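Local structure of nitrate transport protein (Parabacteroides distasonis, 3HN0) at residues 87-92 with 162-167; 102-107 with 125-130; 57-62 with 184-189; 253-258 with 271-276. The protein is probably the substrate-binding protein of an ABC transporter, perhaps for nitrate, capturing a small solute and handing it to the membrane components. All coordinates share one frame; numbering follows the deposited sequence.

Contact 1 of 4, residues 87-92 with 162-167; sequences YLVEKT and SSLRIT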
loop_
_atom_site.group_PDB
_atom_site.type_symbol
_atom_site.label_atom_id
_atom_site.label_comp_id
_atom_site.label_asym_id
_atom_site.label_seq_id
_atom_site.Cartn_x
_atom_site.Cartn_y
_atom_site.Cartn_z
ATOM N N TYR A 87 -8.209 -10.781 -6.468
ATOM C CA TYR A 87 -7.824 -10.345 -7.777
ATOM C C TYR A 87 -8.929 -10.502 -8.795
ATOM O O TYR A 87 -9.752 -11.393 -8.689
ATOM C CB TYR A 87 -6.586 -11.127 -8.224
ATOM C CG TYR A 87 -5.361 -10.822 -7.445
ATOM C CD1 TYR A 87 -5.109 -11.475 -6.224
ATOM C CD2 TYR A 87 -4.424 -9.873 -7.892
ATOM C CE1 TYR A 87 -3.969 -11.193 -5.467
ATOM C CE2 TYR A 87 -3.293 -9.592 -7.114
ATOM C CZ TYR A 87 -3.068 -10.260 -5.922
ATOM O OH TYR A 87 -1.938 -9.990 -5.174
ATOM N N LEU A 88 -8.999 -9.601 -9.770
ATOM C CA LEU A 88 -9.976 -9.724 -10.845
ATOM C C LEU A 88 -9.345 -10.446 -12.016
ATOM O O LEU A 88 -8.258 -10.057 -12.465
ATOM C CB LEU A 88 -10.382 -8.332 -11.310
ATOM C CG LEU A 88 -11.381 -8.165 -12.457
ATOM C CD1 LEU A 88 -12.729 -8.769 -12.104
ATOM C CD2 LEU A 88 -11.460 -6.659 -12.756
ATOM N N VAL A 89 -10.040 -11.442 -12.556
ATOM C CA VAL A 89 -9.584 -12.166 -13.731
ATOM C C VAL A 89 -10.629 -12.048 -14.845
ATOM O O VAL A 89 -11.824 -11.982 -14.580
ATOM C CB VAL A 89 -9.309 -13.655 -13.414
ATOM C CG1 VAL A 89 -8.170 -13.778 -12.411
ATOM C CG2 VAL A 89 -10.587 -14.395 -12.859
ATOM N N GLU A 90 -10.153 -12.006 -16.074
ATOM C CA GLU A 90 -11.023 -11.894 -17.225
ATOM C C GLU A 90 -10.469 -12.749 -18.351
ATOM O O GLU A 90 -9.243 -12.883 -18.502
ATOM C CB GLU A 90 -11.185 -10.418 -17.664
ATOM C CG GLU A 90 -11.389 -9.431 -16.511
ATOM C CD GLU A 90 -11.768 -8.025 -16.964
ATOM O OE1 GLU A 90 -12.784 -7.886 -17.689
ATOM O OE2 GLU A 90 -11.070 -7.055 -16.567
ATOM N N LYS A 91 -11.385 -13.317 -19.126
ATOM C CA LYS A 91 -11.042 -14.046 -20.333
ATOM C C LYS A 91 -11.067 -13.104 -21.511
ATOM O O LYS A 91 -11.849 -12.159 -21.527
ATOM C CB LYS A 91 -12.047 -15.160 -20.588
ATOM C CG LYS A 91 -11.812 -16.343 -19.720
ATOM C CD LYS A 91 -12.778 -17.493 -19.971
ATOM C CE LYS A 91 -12.618 -18.116 -21.362
ATOM N NZ LYS A 91 -12.478 -19.595 -21.328
ATOM N N THR A 92 -10.186 -13.383 -22.477
ATOM C CA THR A 92 -10.187 -12.746 -23.798
ATOM C C THR A 92 -10.412 -13.830 -24.856
ATOM O O THR A 92 -9.647 -14.803 -24.909
ATOM C CB THR A 92 -8.836 -12.063 -24.103
ATOM O OG1 THR A 92 -8.436 -11.309 -22.957
ATOM C CG2 THR A 92 -8.942 -11.135 -25.330
ATOM N N SER A 162 -5.568 -21.101 -20.030
ATOM C CA SER A 162 -4.441 -20.257 -20.342
ATOM C C SER A 162 -4.773 -18.960 -21.045
ATOM O O SER A 162 -3.856 -18.165 -21.245
ATOM C CB SER A 162 -3.385 -21.045 -21.130
ATOM O OG SER A 162 -3.826 -21.222 -22.443
ATOM N N SER A 163 -6.047 -18.785 -21.430
ATOM C CA SER A 163 -6.618 -17.521 -21.903
ATOM C C SER A 163 -6.857 -16.489 -20.766
ATOM O O SER A 163 -6.800 -15.295 -21.001
ATOM C CB SER A 163 -7.911 -17.764 -22.707
ATOM O OG SER A 163 -9.124 -17.809 -21.948
ATOM N N LEU A 164 -7.036 -16.975 -19.543
ATOM C CA LEU A 164 -7.469 -16.158 -18.420
ATOM C C LEU A 164 -6.291 -15.282 -18.011
ATOM O O LEU A 164 -5.162 -15.742 -18.018
ATOM C CB LEU A 164 -7.883 -17.059 -17.234
ATOM C CG LEU A 164 -8.654 -16.398 -16.128
ATOM C CD1 LEU A 164 -10.085 -15.933 -16.605
ATOM C CD2 LEU A 164 -8.693 -17.377 -14.904
ATOM N N ARG A 165 -6.577 -14.036 -17.647
ATOM C CA ARG A 165 -5.580 -13.101 -17.165
ATOM C C ARG A 165 -6.068 -12.365 -15.922
ATOM O O ARG A 165 -7.236 -12.045 -15.823
ATOM C CB ARG A 165 -5.243 -12.069 -18.254
ATOM C CG ARG A 165 -4.603 -12.663 -19.506
ATOM C CD ARG A 165 -3.116 -13.007 -19.289
ATOM N NE ARG A 165 -2.480 -13.529 -20.513
ATOM C CZ ARG A 165 -2.497 -14.807 -20.891
ATOM N NH1 ARG A 165 -3.128 -15.714 -20.143
ATOM N NH2 ARG A 165 -1.900 -15.186 -22.029
ATOM N N ILE A 166 -5.138 -12.037 -15.031
ATOM C CA ILE A 166 -5.407 -11.077 -13.945
ATOM C C ILE A 166 -5.428 -9.680 -14.596
ATOM O O ILE A 166 -4.501 -9.328 -15.314
ATOM C CB ILE A 166 -4.359 -11.131 -12.888
ATOM C CG1 ILE A 166 -4.408 -12.469 -12.163
ATOM C CG2 ILE A 166 -4.550 -9.984 -11.916
ATOM C CD1 ILE A 166 -3.252 -12.679 -11.180
ATOM N N THR A 167 -6.508 -8.941 -14.372
ATOM C CA THR A 167 -6.671 -7.594 -14.895
ATOM C C THR A 167 -6.655 -6.521 -13.813
ATOM O O THR A 167 -6.481 -5.349 -14.144
ATOM C CB THR A 167 -7.962 -7.477 -15.725
ATOM O OG1 THR A 167 -9.116 -7.715 -14.909
ATOM C CG2 THR A 167 -7.923 -8.493 -16.908
HETATM O O HOH W 1 -7.650 -12.105 -20.788
#

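Contact 2 of 4, residues 102-107 with 125-130; sequences FGNGTT and LNYAFN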
loop_
_atom_site.group_PDB
_atom_site.type_symbol
_atom_site.label_atom_id
_atom_site.label_comp_id
_atom_site.label_asym_id
_atom_site.label_seq_id
_atom_site.Cartn_x
_atom_site.Cartn_y
_atom_site.Cartn_z
ATOM N N PHE A 102 -17.892 -14.535 -5.309
ATOM C CA PHE A 102 -18.192 -15.477 -4.259
ATOM C C PHE A 102 -18.393 -14.700 -2.917
ATOM O O PHE A 102 -18.124 -13.512 -2.824
ATOM C CB PHE A 102 -17.089 -16.530 -4.156
ATOM C CG PHE A 102 -15.758 -15.977 -3.709
ATOM C CD1 PHE A 102 -14.857 -15.422 -4.643
ATOM C CD2 PHE A 102 -15.390 -16.005 -2.372
ATOM C CE1 PHE A 102 -13.639 -14.890 -4.229
ATOM C CE2 PHE A 102 -14.153 -15.498 -1.963
ATOM C CZ PHE A 102 -13.290 -14.913 -2.893
ATOM N N GLY A 103 -18.911 -15.381 -1.906
ATOM C CA GLY A 103 -19.096 -14.773 -0.589
ATOM C C GLY A 103 -19.991 -13.550 -0.538
ATOM O O GLY A 103 -19.690 -12.567 0.154
ATOM N N ASN A 104 -21.123 -13.616 -1.238
ATOM C CA ASN A 104 -22.116 -12.570 -1.178
ATOM C C ASN A 104 -22.310 -12.064 0.251
ATOM O O ASN A 104 -22.470 -12.870 1.145
ATOM C CB ASN A 104 -23.473 -13.052 -1.714
ATOM C CG ASN A 104 -24.544 -11.988 -1.579
ATOM O OD1 ASN A 104 -25.309 -11.976 -0.608
ATOM N ND2 ASN A 104 -24.563 -11.057 -2.510
ATOM N N GLY A 105 -22.282 -10.742 0.429
ATOM C CA GLY A 105 -22.441 -10.092 1.715
ATOM C C GLY A 105 -21.240 -10.020 2.641
ATOM O O GLY A 105 -21.361 -9.485 3.758
ATOM N N THR A 106 -20.103 -10.561 2.199
ATOM C CA THR A 106 -18.896 -10.641 3.028
ATOM C C THR A 106 -17.763 -9.891 2.337
ATOM O O THR A 106 -17.985 -9.249 1.313
ATOM C CB THR A 106 -18.481 -12.096 3.332
ATOM O OG1 THR A 106 -17.962 -12.721 2.141
ATOM C CG2 THR A 106 -19.662 -12.919 3.887
ATOM N N THR A 107 -16.561 -9.957 2.914
ATOM C CA THR A 107 -15.420 -9.167 2.429
ATOM C C THR A 107 -15.241 -9.150 0.884
ATOM O O THR A 107 -15.199 -8.095 0.287
ATOM C CB THR A 107 -14.147 -9.558 3.159
ATOM O OG1 THR A 107 -14.376 -9.431 4.577
ATOM C CG2 THR A 107 -13.013 -8.632 2.766
ATOM N N LEU A 125 -23.050 -7.847 -11.326
ATOM C CA LEU A 125 -22.544 -8.836 -10.369
ATOM C C LEU A 125 -23.408 -10.091 -10.385
ATOM O O LEU A 125 -24.616 -10.011 -10.410
ATOM C CB LEU A 125 -22.454 -8.235 -8.976
ATOM C CG LEU A 125 -21.518 -7.023 -8.908
ATOM C CD1 LEU A 125 -21.588 -6.352 -7.526
ATOM C CD2 LEU A 125 -20.082 -7.431 -9.249
ATOM N N ASN A 126 -22.788 -11.255 -10.429
ATOM C CA ASN A 126 -23.518 -12.489 -10.386
ATOM C C ASN A 126 -23.059 -13.326 -9.212
ATOM O O ASN A 126 -21.886 -13.661 -9.096
ATOM C CB ASN A 126 -23.335 -13.227 -11.698
ATOM C CG ASN A 126 -24.286 -14.404 -11.850
ATOM O OD1 ASN A 126 -24.521 -15.181 -10.903
ATOM N ND2 ASN A 126 -24.827 -14.553 -13.056
ATOM N N TYR A 127 -24.018 -13.663 -8.348
ATOM C CA TYR A 127 -23.764 -14.353 -7.100
ATOM C C TYR A 127 -24.225 -15.814 -7.180
ATOM O O TYR A 127 -24.407 -16.479 -6.159
ATOM C CB TYR A 127 -24.478 -13.619 -5.959
ATOM C CG TYR A 127 -23.995 -12.212 -5.700
ATOM C CD1 TYR A 127 -22.714 -11.975 -5.189
ATOM C CD2 TYR A 127 -24.809 -11.104 -5.976
ATOM C CE1 TYR A 127 -22.255 -10.656 -4.953
ATOM C CE2 TYR A 127 -24.379 -9.817 -5.737
ATOM C CZ TYR A 127 -23.093 -9.591 -5.226
ATOM O OH TYR A 127 -22.731 -8.295 -4.971
ATOM N N ALA A 128 -24.317 -16.327 -8.393
ATOM C CA ALA A 128 -24.696 -17.722 -8.640
ATOM C C ALA A 128 -23.788 -18.713 -7.910
ATOM O O ALA A 128 -24.247 -19.770 -7.502
ATOM C CB ALA A 128 -24.730 -18.011 -10.153
ATOM N N PHE A 129 -22.511 -18.377 -7.736
ATOM C CA PHE A 129 -21.561 -19.274 -7.105
ATOM C C PHE A 129 -21.076 -18.657 -5.795
ATOM O O PHE A 129 -20.447 -17.605 -5.811
ATOM C CB PHE A 129 -20.374 -19.505 -8.056
ATOM C CG PHE A 129 -20.766 -20.177 -9.374
ATOM C CD1 PHE A 129 -21.377 -21.425 -9.372
ATOM C CD2 PHE A 129 -20.507 -19.568 -10.595
ATOM C CE1 PHE A 129 -21.742 -22.044 -10.573
ATOM C CE2 PHE A 129 -20.868 -20.173 -11.790
ATOM C CZ PHE A 129 -21.480 -21.414 -11.780
ATOM N N ASN A 130 -21.322 -19.309 -4.664
ATOM C CA ASN A 130 -20.988 -18.678 -3.372
ATOM C C ASN A 130 -19.557 -18.915 -2.930
ATOM O O ASN A 130 -19.071 -18.218 -2.024
ATOM C CB ASN A 130 -21.958 -19.093 -2.257
ATOM C CG ASN A 130 -21.845 -18.194 -1.026
ATOM O OD1 ASN A 130 -21.548 -18.661 0.063
ATOM N ND2 ASN A 130 -22.030 -16.909 -1.214
HETATM O O HOH W 2 -21.625 -14.998 -3.831
HETATM O O HOH W 3 -22.210 -15.395 1.215
#

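Contact 3 of 4, residues 57-62 with 184-189; sequences IAVLPM and TAVVYT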
loop_
_atom_site.group_PDB
_atom_site.type_symbol
_atom_site.label_atom_id
_atom_site.label_comp_id
_atom_site.label_asym_id
_atom_site.label_seq_id
_atom_site.Cartn_x
_atom_site.Cartn_y
_atom_site.Cartn_z
ATOM N N ILE A 57 -5.458 -19.294 19.566
ATOM C CA ILE A 57 -5.200 -18.274 18.543
ATOM C C ILE A 57 -5.984 -18.727 17.321
ATOM O O ILE A 57 -6.078 -19.941 17.056
ATOM C CB ILE A 57 -3.692 -18.278 18.192
ATOM C CG1 ILE A 57 -2.880 -17.916 19.471
ATOM C CG2 ILE A 57 -3.426 -17.384 16.961
ATOM C CD1 ILE A 57 -1.388 -18.125 19.411
ATOM N N ALA A 58 -6.563 -17.793 16.574
ATOM C CA ALA A 58 -7.311 -18.184 15.393
ATOM C C ALA A 58 -7.043 -17.187 14.311
ATOM O O ALA A 58 -6.823 -16.019 14.609
ATOM C CB ALA A 58 -8.822 -18.243 15.688
ATOM N N VAL A 59 -7.135 -17.616 13.058
ATOM C CA VAL A 59 -6.890 -16.741 11.954
ATOM C C VAL A 59 -8.142 -16.801 11.074
ATOM O O VAL A 59 -8.480 -17.892 10.579
ATOM C CB VAL A 59 -5.626 -17.217 11.173
ATOM C CG1 VAL A 59 -5.269 -16.194 10.095
ATOM C CG2 VAL A 59 -4.433 -17.455 12.147
ATOM N N LEU A 60 -8.842 -15.659 10.920
ATOM C CA LEU A 60 -10.138 -15.595 10.244
ATOM C C LEU A 60 -10.361 -14.183 9.767
ATOM O O LEU A 60 -9.585 -13.259 10.084
ATOM C CB LEU A 60 -11.303 -16.068 11.149
ATOM C CG LEU A 60 -11.776 -15.138 12.300
ATOM C CD1 LEU A 60 -12.808 -15.870 13.089
ATOM C CD2 LEU A 60 -10.662 -14.696 13.250
ATOM N N PRO A 61 -11.428 -13.988 9.004
ATOM C CA PRO A 61 -11.570 -12.686 8.386
ATOM C C PRO A 61 -11.677 -11.594 9.442
ATOM O O PRO A 61 -12.267 -11.803 10.531
ATOM C CB PRO A 61 -12.864 -12.813 7.606
ATOM C CG PRO A 61 -12.901 -14.262 7.210
ATOM C CD PRO A 61 -12.412 -14.945 8.466
HETATM N N MSE A 62 -11.063 -10.456 9.119
HETATM C CA MSE A 62 -11.107 -9.287 10.000
HETATM C C MSE A 62 -12.543 -8.901 10.359
HETATM O O MSE A 62 -12.810 -8.519 11.514
HETATM C CB MSE A 62 -10.368 -8.099 9.355
HETATM C CG MSE A 62 -10.205 -6.883 10.162
HETATM SE SE MSE A 62 -9.198 -7.060 11.755
HETATM C CE MSE A 62 -7.499 -7.284 10.854
ATOM N N THR A 184 -7.483 -9.884 6.974
ATOM C CA THR A 184 -7.315 -11.116 7.695
ATOM C C THR A 184 -6.765 -10.846 9.094
ATOM O O THR A 184 -5.839 -10.031 9.253
ATOM C CB THR A 184 -6.353 -12.022 6.960
ATOM O OG1 THR A 184 -6.839 -12.252 5.632
ATOM C CG2 THR A 184 -6.175 -13.343 7.713
ATOM N N ALA A 185 -7.389 -11.460 10.089
ATOM C CA ALA A 185 -7.069 -11.243 11.476
ATOM C C ALA A 185 -6.465 -12.473 12.100
ATOM O O ALA A 185 -6.977 -13.607 11.938
ATOM C CB ALA A 185 -8.332 -10.897 12.305
ATOM N N VAL A 186 -5.394 -12.234 12.840
ATOM C CA VAL A 186 -4.920 -13.199 13.837
ATOM C C VAL A 186 -5.444 -12.695 15.159
ATOM O O VAL A 186 -5.035 -11.616 15.619
ATOM C CB VAL A 186 -3.382 -13.312 13.863
ATOM C CG1 VAL A 186 -2.931 -14.302 14.944
ATOM C CG2 VAL A 186 -2.819 -13.699 12.486
ATOM N N VAL A 187 -6.288 -13.488 15.811
ATOM C CA VAL A 187 -6.856 -13.118 17.106
ATOM C C VAL A 187 -6.402 -14.091 18.188
ATOM O O VAL A 187 -6.026 -15.227 17.881
ATOM C CB VAL A 187 -8.405 -13.066 17.046
ATOM C CG1 VAL A 187 -8.830 -12.035 15.931
ATOM C CG2 VAL A 187 -9.049 -14.459 16.890
ATOM N N TYR A 188 -6.439 -13.640 19.445
ATOM C CA TYR A 188 -5.950 -14.431 20.548
ATOM C C TYR A 188 -6.809 -14.216 21.779
ATOM O O TYR A 188 -7.477 -13.170 21.941
ATOM C CB TYR A 188 -4.472 -14.111 20.823
ATOM C CG TYR A 188 -4.175 -12.740 21.311
ATOM C CD1 TYR A 188 -3.986 -11.681 20.432
ATOM C CD2 TYR A 188 -4.118 -12.453 22.690
ATOM C CE1 TYR A 188 -3.752 -10.429 20.867
ATOM C CE2 TYR A 188 -3.847 -11.193 23.118
ATOM C CZ TYR A 188 -3.632 -10.177 22.227
ATOM O OH TYR A 188 -3.399 -8.866 22.669
ATOM N N THR A 189 -6.744 -15.203 22.647
ATOM C CA THR A 189 -7.542 -15.196 23.873
ATOM C C THR A 189 -6.688 -14.681 25.024
ATOM O O THR A 189 -5.492 -14.505 24.916
ATOM C CB THR A 189 -8.042 -16.620 24.190
ATOM O OG1 THR A 189 -6.926 -17.475 24.204
ATOM C CG2 THR A 189 -9.087 -17.154 23.175
#

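Contact 4 of 4, residues 253-258 with 271-276; sequences AVMGFL and GRLPDA. With PO4 (phosphate ion), chain C.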
loop_
_atom_site.group_PDB
_atom_site.type_symbol
_atom_site.label_atom_id
_atom_site.label_comp_id
_atom_site.label_asym_id
_atom_site.label_seq_id
_atom_site.Cartn_x
_atom_site.Cartn_y
_atom_site.Cartn_z
ATOM N N ALA A 253 -4.773 0.762 8.653
ATOM C CA ALA A 253 -5.265 -0.215 7.691
ATOM C C ALA A 253 -6.381 -1.109 8.258
ATOM O O ALA A 253 -7.149 -1.710 7.487
ATOM C CB ALA A 253 -4.129 -1.111 7.172
ATOM N N VAL A 254 -6.394 -1.281 9.577
ATOM C CA VAL A 254 -7.446 -2.097 10.207
ATOM C C VAL A 254 -8.712 -1.284 10.263
ATOM O O VAL A 254 -9.717 -1.668 9.703
ATOM C CB VAL A 254 -7.057 -2.595 11.605
ATOM C CG1 VAL A 254 -8.306 -3.195 12.346
ATOM C CG2 VAL A 254 -5.918 -3.630 11.482
HETATM N N MSE A 255 -8.635 -0.119 10.883
HETATM C CA MSE A 255 -9.840 0.682 11.109
HETATM C C MSE A 255 -10.356 1.268 9.805
HETATM O O MSE A 255 -11.572 1.358 9.593
HETATM C CB MSE A 255 -9.577 1.780 12.125
HETATM C CG MSE A 255 -9.135 1.240 13.473
HETATM SE SE MSE A 255 -10.510 0.108 14.312
HETATM C CE MSE A 255 -11.654 1.455 14.662
ATOM N N GLY A 256 -9.454 1.651 8.895
ATOM C CA GLY A 256 -9.903 2.048 7.547
ATOM C C GLY A 256 -10.662 0.989 6.768
ATOM O O GLY A 256 -11.676 1.283 6.113
ATOM N N PHE A 257 -10.177 -0.240 6.782
ATOM C CA PHE A 257 -10.877 -1.370 6.198
ATOM C C PHE A 257 -12.258 -1.586 6.839
ATOM O O PHE A 257 -13.236 -1.647 6.128
ATOM C CB PHE A 257 -10.055 -2.665 6.278
ATOM C CG PHE A 257 -10.815 -3.878 5.937
ATOM C CD1 PHE A 257 -11.150 -4.194 4.621
ATOM C CD2 PHE A 257 -11.227 -4.754 6.945
ATOM C CE1 PHE A 257 -11.824 -5.345 4.296
ATOM C CE2 PHE A 257 -11.964 -5.877 6.643
ATOM C CZ PHE A 257 -12.270 -6.209 5.314
ATOM N N LEU A 258 -12.320 -1.629 8.172
ATOM C CA LEU A 258 -13.580 -1.854 8.888
ATOM C C LEU A 258 -14.597 -0.738 8.585
ATOM O O LEU A 258 -15.766 -1.019 8.349
ATOM C CB LEU A 258 -13.352 -2.044 10.404
ATOM C CG LEU A 258 -12.688 -3.398 10.739
ATOM C CD1 LEU A 258 -12.316 -3.498 12.237
ATOM C CD2 LEU A 258 -13.546 -4.608 10.329
ATOM N N GLY A 271 -22.167 -3.728 13.698
ATOM C CA GLY A 271 -22.935 -2.500 13.891
ATOM C C GLY A 271 -22.142 -1.270 14.306
ATOM O O GLY A 271 -22.692 -0.175 14.374
ATOM N N ARG A 272 -20.863 -1.441 14.599
ATOM C CA ARG A 272 -19.996 -0.329 14.980
ATOM C C ARG A 272 -18.554 -0.718 14.806
ATOM O O ARG A 272 -18.229 -1.912 14.753
ATOM C CB ARG A 272 -20.257 0.071 16.449
ATOM C CG ARG A 272 -19.851 -0.977 17.476
ATOM C CD ARG A 272 -20.432 -0.641 18.809
ATOM N NE ARG A 272 -19.913 -1.450 19.896
ATOM C CZ ARG A 272 -20.329 -2.690 20.181
ATOM N NH1 ARG A 272 -21.275 -3.271 19.461
ATOM N NH2 ARG A 272 -19.801 -3.344 21.205
ATOM N N LEU A 273 -17.675 0.281 14.734
ATOM C CA LEU A 273 -16.236 0.035 14.717
ATOM C C LEU A 273 -15.827 -0.399 16.115
ATOM O O LEU A 273 -16.282 0.188 17.099
ATOM C CB LEU A 273 -15.461 1.299 14.360
ATOM C CG LEU A 273 -15.630 1.844 12.956
ATOM C CD1 LEU A 273 -14.950 3.213 12.922
ATOM C CD2 LEU A 273 -15.017 0.880 11.908
ATOM N N PRO A 274 -14.964 -1.432 16.226
ATOM C CA PRO A 274 -14.489 -1.858 17.552
ATOM C C PRO A 274 -13.802 -0.696 18.295
ATOM O O PRO A 274 -13.126 0.132 17.655
ATOM C CB PRO A 274 -13.491 -2.929 17.226
ATOM C CG PRO A 274 -13.940 -3.469 15.883
ATOM C CD PRO A 274 -14.434 -2.278 15.141
ATOM N N ASP A 275 -13.990 -0.636 19.607
ATOM C CA ASP A 275 -13.313 0.353 20.438
ATOM C C ASP A 275 -11.836 0.023 20.662
ATOM O O ASP A 275 -11.283 -0.931 20.084
ATOM C CB ASP A 275 -14.051 0.522 21.779
ATOM C CG ASP A 275 -14.052 -0.720 22.627
ATOM O OD1 ASP A 275 -13.090 -1.512 22.585
ATOM O OD2 ASP A 275 -15.023 -0.909 23.388
ATOM N N ALA A 276 -11.179 0.804 21.517
ATOM C CA ALA A 276 -9.712 0.733 21.606
ATOM C C ALA A 276 -9.218 -0.608 22.193
ATOM O O ALA A 276 -8.126 -1.020 21.881
ATOM C CB ALA A 276 -9.133 1.914 22.386
HETATM P P PO4 C . -18.268 0.107 22.562
HETATM O O1 PO4 C . -17.129 0.671 23.392
HETATM O O2 PO4 C . -17.850 -0.042 21.108
HETATM O O3 PO4 C . -19.455 1.051 22.638
HETATM O O4 PO4 C . -18.662 -1.211 23.162
#

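Contact 1 of 4, residues 87-92 with 162-167
Glu-90 crosses Thr-167 at about a right angle and, in the conformer described (a second was modelled), touches it with each atom from CB to OE2. CB lies 3.9 Å from the methyl CG2 of Thr-167. CG, set beside the backbone N and anti to the carbonyl carbon (chi1 -43°), comes 3.3 Å from Thr-167 OG1 and also brushes that methyl. CD follows at 3.4 Å from Thr-167 OG1, farther from CG2. At the tip Thr-167 OG1 donates to Glu-90 OE2 over 2.6 Å, OE2 accepting with its anti lone pair, the one away from OE1. OE1 is in a salt bridge with Arg-146, giving each oxygen its own partner. Beneath this pair runs an antiparallel strand pairing: strand 87-90 is the middle of a three-stranded sheet, between 165-169 and 146-149. Glu-90 and Arg-165 form a hydrogen-bonded pair (Glu-90 N to Arg-165 O 2.9 Å, with the reciprocal bond), and Thr-167 N bonds to Leu-88 O at 2.8 Å. On the opposite face Val-89 CB packs 3.9 Å from Leu-164 CG, while its CG1 meets Ile-166 CG1. Helix 153-160 closes over that apolar side, bringing Leu-154, Ala-157 and Leu-158 against it.

Contact 2 of 4, residues 102-107 with 125-130
Asn-104 lays its amide nitrogen over the ring of Tyr-127: ND2 sits 3.1 Å above the ring plane, over the centre. The amide stands almost upright on the ring, the two planes 77° apart, an amino-aromatic contact in which ND2 rather than the flat of the amide meets the pi face. Chi1 of 177° sets Asn-104 CG anti to the backbone N, 4.0 Å from Tyr-127 CD1, and chi2 of -96° sets the turn of the amide plane; CB also packs 3.7 Å from Tyr-127 CD1. The far end of the tyrosine is fixed by a hydrogen bond from OH to Asp-109, whose other carboxylate oxygen takes the backbone N-H of Gly-105. One direct hydrogen bond joins the backbones, Gly-103 N to Asn-130 O at 2.8 Å, the donor lying well above the carbonyl plane. Beside it Phe-102 CB packs 3.4 Å from the same Asn-130 O. Water mediates much of the rest: in the Asn-130 conformer described, one of two, one water accepts from Asn-104 N (3.0 Å) and from Asn-130 ND2; a second accepts from Asn-130 ND2 (2.9 Å) and donates to Asn-104 O. Gly-103 to Thr-106 form a type II turn in which Gly-103 O accepts from both Thr-106 N and Thr-106 OG1, the latter at 2.6 Å. Thr-106 stands at the N-cap position of helix 107-119, but its OG1 makes no capping bond. Strand 99-100, this turn, the helix and the parallel strand 125-126 together make a beta-alpha-beta crossover, and the contact joins the loops that follow its two strands.

Contact 3 of 4, residues 57-62 with 184-189
Val-59 and Val-186 lie side by side, pointing the same way, their CG2 methyls 4.1 Å apart at the middle of one sheet face. Ile-57 adds to this patch by laying its CG2 3.7 Å from Val-186 CG1. On the other face Val-187 CG2 is wedged against two side chains of the partner strand, Ala-58 CB and Leu-60 CD2, each 4.0 Å away; Val-59 and Leu-60 each have a second modelled conformer, and these contacts are those of the conformers described. With Val-187 CG1 anti to the carbonyl carbon (chi1 -58°), CG2 is left between the backbone N and the carbonyl carbon, where it meets the pair. Between the faces, the antiparallel backbones exchange paired bonds at two hydrogen-bonded positions: Ala-58 with Val-187, and Leu-60 with Ala-185, where Ala-185 N reaches Leu-60 O at 2.8 Å. Past Pro-61, selenomethionine Met-62 begins the next helix; its chain bends back to set SE 4.0 Å from Ala-185 CB and CE 3.6 Å from Thr-184 O. This carbonyl is buried and has no hydrogen-bonding partner in the model. At the other end Tyr-188 OH is hydrogen-bonded to Glu-193, and Thr-189 OG1 to Asp-56 O. The two strands sit at the heart of a mixed sheet: parallel strand 6-12 hydrogen-bonds to 57-61 on its far side, strand 76-82 flanks 184-188, and helix 43-51 packs onto the face bearing Ala-58, Leu-60 and Val-187.

Contact 4 of 4, residues 253-258 with 271-276
Met-255, a selenomethionine, reaches from helix 251-264 to the returning loop, 271-276, an apolar helix-to-loop packing in the lobe built round the mixed sheet. Its chain curls the same way at three successive torsions: chi2 (-62°) turns SE and chi3 (-70°) swings the methyl CE to the loop, 3.6 Å from Pro-274 O and 3.8 Å from Leu-273 CB. One turn on, Leu-258 has chi2 at 173°, which places CD1 3.8 Å from Pro-274 CD, the two side chains crossing at about a right angle. Its CB takes the methyl CD2 of Leu-273 at 3.7 Å, in the conformer described of two. Leu-258 and Pro-274 also share Ala-66 of helix 62-70, which ties helix and loop to the same neighbour. The loop's polar side chains serve other partners: Asp-275 OD1 bonds to Tyr-69 OH and Gly-277 N, and Arg-272 NH2 to Asn-70 O. A phosphate, probably from the crystallisation liquor, rests against Arg-272, whose NE donates to its O2 at 2.8 Å in the guanidinium plane and whose NH2 donates to O4 at 3.1 Å.

How the contacts relate
From the N terminus, contact 3 opens first, at strand 57-61, and closes only when strand 184-188 returns to pair with it. The loop so made contains contact 1, which runs from 87-92 to 162-167, and contact 2, from 102-107 to 125-130, nests inside that; none cross. Contacts 1 and 2 lie in the lobe inserted between the strands of the mixed sheet, as in two-lobed periplasmic binding proteins. Contact 4 follows in series, folding the C-terminal loop onto helix 251-264. That helix ties contacts 2 and 3 to contact 4, leaving contact 1 untouched: Phe-257 packs on Met-62 of contact 3 and, at 3.6 Å from CZ to CG2, on Thr-107 of contact 2.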